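Local coordinates for protein glycoside hydrolase (Streptococcus pneumoniae serotype 4, PDB 6ORH) that probably acts as an alpha-L-fucosidase of glycoside hydrolase family 29, removing fucose from host-derived carbohydrate antigens, at residues A[79-84]-A[89-94]. The protein carries 2 engineered substitutions. Sequence-based numbering, arbitrary orientation.
Sequences DGFVLY and TDYSVK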
loop_
_atom_site.group_PDB
_atom_site.type_symbol
_atom_site.label_atom_id
_atom_site.label_comp_id
_atom_site.label_asym_id
_atom_site.label_seq_id
_atom_site.Cartn_x
_atom_site.Cartn_y
_atom_site.Cartn_z
ATOM N N ASP A 79 -29.644 -14.940 -8.310
ATOM C CA ASP A 79 -30.661 -15.455 -9.229
ATOM C C ASP A 79 -31.713 -16.314 -8.514
ATOM O O ASP A 79 -32.784 -16.582 -9.064
ATOM C CB ASP A 79 -29.990 -16.256 -10.340
ATOM C CG ASP A 79 -29.123 -17.383 -9.813
ATOM O OD1 ASP A 79 -29.685 -18.476 -9.519
ATOM O OD2 ASP A 79 -27.910 -17.151 -9.672
ATOM N N GLY A 80 -31.412 -16.795 -7.298
ATOM C CA GLY A 80 -32.416 -17.451 -6.467
ATOM C C GLY A 80 -32.545 -18.961 -6.694
ATOM O O GLY A 80 -33.354 -19.617 -6.056
ATOM N N PHE A 81 -31.771 -19.528 -7.604
ATOM C CA PHE A 81 -31.816 -20.972 -7.819
ATOM C C PHE A 81 -31.064 -21.705 -6.704
ATOM O O PHE A 81 -29.878 -21.441 -6.485
ATOM C CB PHE A 81 -31.251 -21.277 -9.204
ATOM C CG PHE A 81 -31.382 -22.722 -9.605
ATOM C CD1 PHE A 81 -32.613 -23.237 -9.995
ATOM C CD2 PHE A 81 -30.287 -23.571 -9.559
ATOM C CE1 PHE A 81 -32.741 -24.560 -10.392
ATOM C CE2 PHE A 81 -30.421 -24.899 -9.954
ATOM C CZ PHE A 81 -31.645 -25.389 -10.352
ATOM N N VAL A 82 -31.758 -22.655 -6.049
ATOM C CA VAL A 82 -31.253 -23.293 -4.842
ATOM C C VAL A 82 -30.586 -24.619 -5.210
ATOM O O VAL A 82 -31.154 -25.404 -5.964
ATOM C CB VAL A 82 -32.393 -23.427 -3.819
ATOM C CG1 VAL A 82 -31.892 -24.052 -2.526
ATOM C CG2 VAL A 82 -33.030 -22.060 -3.531
ATOM N N LEU A 83 -29.369 -24.879 -4.702
ATOM C CA LEU A 83 -28.550 -25.984 -5.197
ATOM C C LEU A 83 -28.642 -27.203 -4.265
ATOM O O LEU A 83 -27.819 -28.125 -4.342
ATOM C CB LEU A 83 -27.104 -25.484 -5.350
ATOM C CG LEU A 83 -26.942 -24.375 -6.395
ATOM C CD1 LEU A 83 -25.507 -23.877 -6.392
ATOM C CD2 LEU A 83 -27.294 -24.891 -7.791
ATOM N N TYR A 84 -29.631 -27.185 -3.362
ATOM C CA TYR A 84 -29.979 -28.361 -2.571
ATOM C C TYR A 84 -31.498 -28.473 -2.648
ATOM O O TYR A 84 -32.172 -27.495 -2.945
ATOM C CB TYR A 84 -29.451 -28.266 -1.132
ATOM C CG TYR A 84 -30.177 -27.283 -0.243
ATOM C CD1 TYR A 84 -29.857 -25.926 -0.257
ATOM C CD2 TYR A 84 -31.221 -27.694 0.592
ATOM C CE1 TYR A 84 -30.537 -25.026 0.551
ATOM C CE2 TYR A 84 -31.912 -26.797 1.398
ATOM C CZ TYR A 84 -31.581 -25.449 1.365
ATOM O OH TYR A 84 -32.293 -24.568 2.135
ATOM N N THR A 89 -38.964 -23.794 -1.988
ATOM C CA THR A 89 -39.217 -23.269 -3.323
ATOM C C THR A 89 -39.158 -24.415 -4.321
ATOM O O THR A 89 -38.483 -25.408 -4.071
ATOM C CB THR A 89 -38.232 -22.162 -3.721
ATOM O OG1 THR A 89 -38.581 -21.783 -5.056
ATOM C CG2 THR A 89 -36.795 -22.647 -3.787
ATOM N N ASP A 90 -39.832 -24.253 -5.472
ATOM C CA ASP A 90 -39.648 -25.195 -6.563
ATOM C C ASP A 90 -38.444 -24.831 -7.430
ATOM O O ASP A 90 -38.103 -25.577 -8.342
ATOM C CB ASP A 90 -40.886 -25.267 -7.465
ATOM C CG ASP A 90 -42.111 -25.855 -6.792
ATOM O OD1 ASP A 90 -41.948 -26.704 -5.877
ATOM O OD2 ASP A 90 -43.224 -25.464 -7.207
ATOM N N TYR A 91 -37.831 -23.663 -7.201
ATOM C CA TYR A 91 -36.742 -23.230 -8.071
ATOM C C TYR A 91 -35.410 -23.760 -7.544
ATOM O O TYR A 91 -34.628 -23.023 -6.946
ATOM C CB TYR A 91 -36.726 -21.706 -8.222
ATOM C CG TYR A 91 -35.910 -21.160 -9.368
ATOM C CD1 TYR A 91 -36.117 -21.600 -10.673
ATOM C CD2 TYR A 91 -34.973 -20.156 -9.169
ATOM C CE1 TYR A 91 -35.419 -21.045 -11.738
ATOM C CE2 TYR A 91 -34.258 -19.606 -10.222
ATOM C CZ TYR A 91 -34.461 -20.071 -11.510
ATOM O OH TYR A 91 -33.774 -19.518 -12.547
ATOM N N SER A 92 -35.179 -25.052 -7.766
ATOM C CA SER A 92 -34.037 -25.738 -7.172
ATOM C C SER A 92 -33.592 -26.870 -8.094
ATOM O O SER A 92 -34.180 -27.132 -9.147
ATOM C CB SER A 92 -34.418 -26.280 -5.812
ATOM O OG SER A 92 -35.080 -27.538 -5.988
ATOM N N VAL A 93 -32.518 -27.540 -7.679
ATOM C CA VAL A 93 -31.996 -28.704 -8.370
ATOM C C VAL A 93 -33.057 -29.791 -8.542
ATOM O O VAL A 93 -32.858 -30.646 -9.393
ATOM C CB VAL A 93 -30.754 -29.244 -7.637
ATOM C CG1 VAL A 93 -29.534 -28.380 -7.966
ATOM C CG2 VAL A 93 -30.973 -29.403 -6.136
ATOM N N LYS A 94 -34.129 -29.755 -7.749
ATOM C CA LYS A 94 -35.184 -30.764 -7.886
ATOM C C LYS A 94 -35.767 -30.775 -9.298
ATOM O O LYS A 94 -36.217 -31.827 -9.765
ATOM C CB LYS A 94 -36.350 -30.505 -6.935
ATOM C CG LYS A 94 -36.139 -30.887 -5.479
ATOM C CD LYS A 94 -37.466 -30.892 -4.722
ATOM C CE LYS A 94 -37.306 -31.344 -3.284
ATOM N NZ LYS A 94 -38.600 -31.325 -2.551
HETATM O O HOH W 1 -31.239 -19.037 -11.842
#
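The ring of F81 drives its edge into the face of Y91: CD1 sits 3.7 Å above the Y91 ring plane, over its centre, and the two planes stand at 82°, a T-shaped stack. F81 CB lies against the same face, at its CD2–CE2 margin, 3.6 Å from Y91 CE2, while the carbonyl oxygens of D79 and G80 lie at the ring's edge, near its plane. With CG anti to the backbone N (chi1 -174°), the far end of the F81 ring reaches on past the stack to the S92–V93 peptide, where CE1 comes 3.2 Å from S92 O.

Both segments belong to the long loop between strand 70-74 and helix 105-116 of the TIM-barrel domain, and V82 and S92 form a single beta bridge within it. V82 N donates to Y91 O (3.0 Å), and V93 N donates back to V82 O. Next to S92, the side chain of V93 is the bump that fills the hollow along the L83–Y84 backbone: CG2 rests 3.6 Å from Y84 C, and CG1 lies against L83 CA and CD2. V82 CG2 abuts the methyl of T89, with Y145 of helix 139-154 touching both.

D79 OD1 accepts from F81 N in an Asx turn, and a water donates to both D79 OD1 and Y91 OH; that hydroxyl also hydrogen-bonds to E44 O, and the Y91 ring stacks with H130.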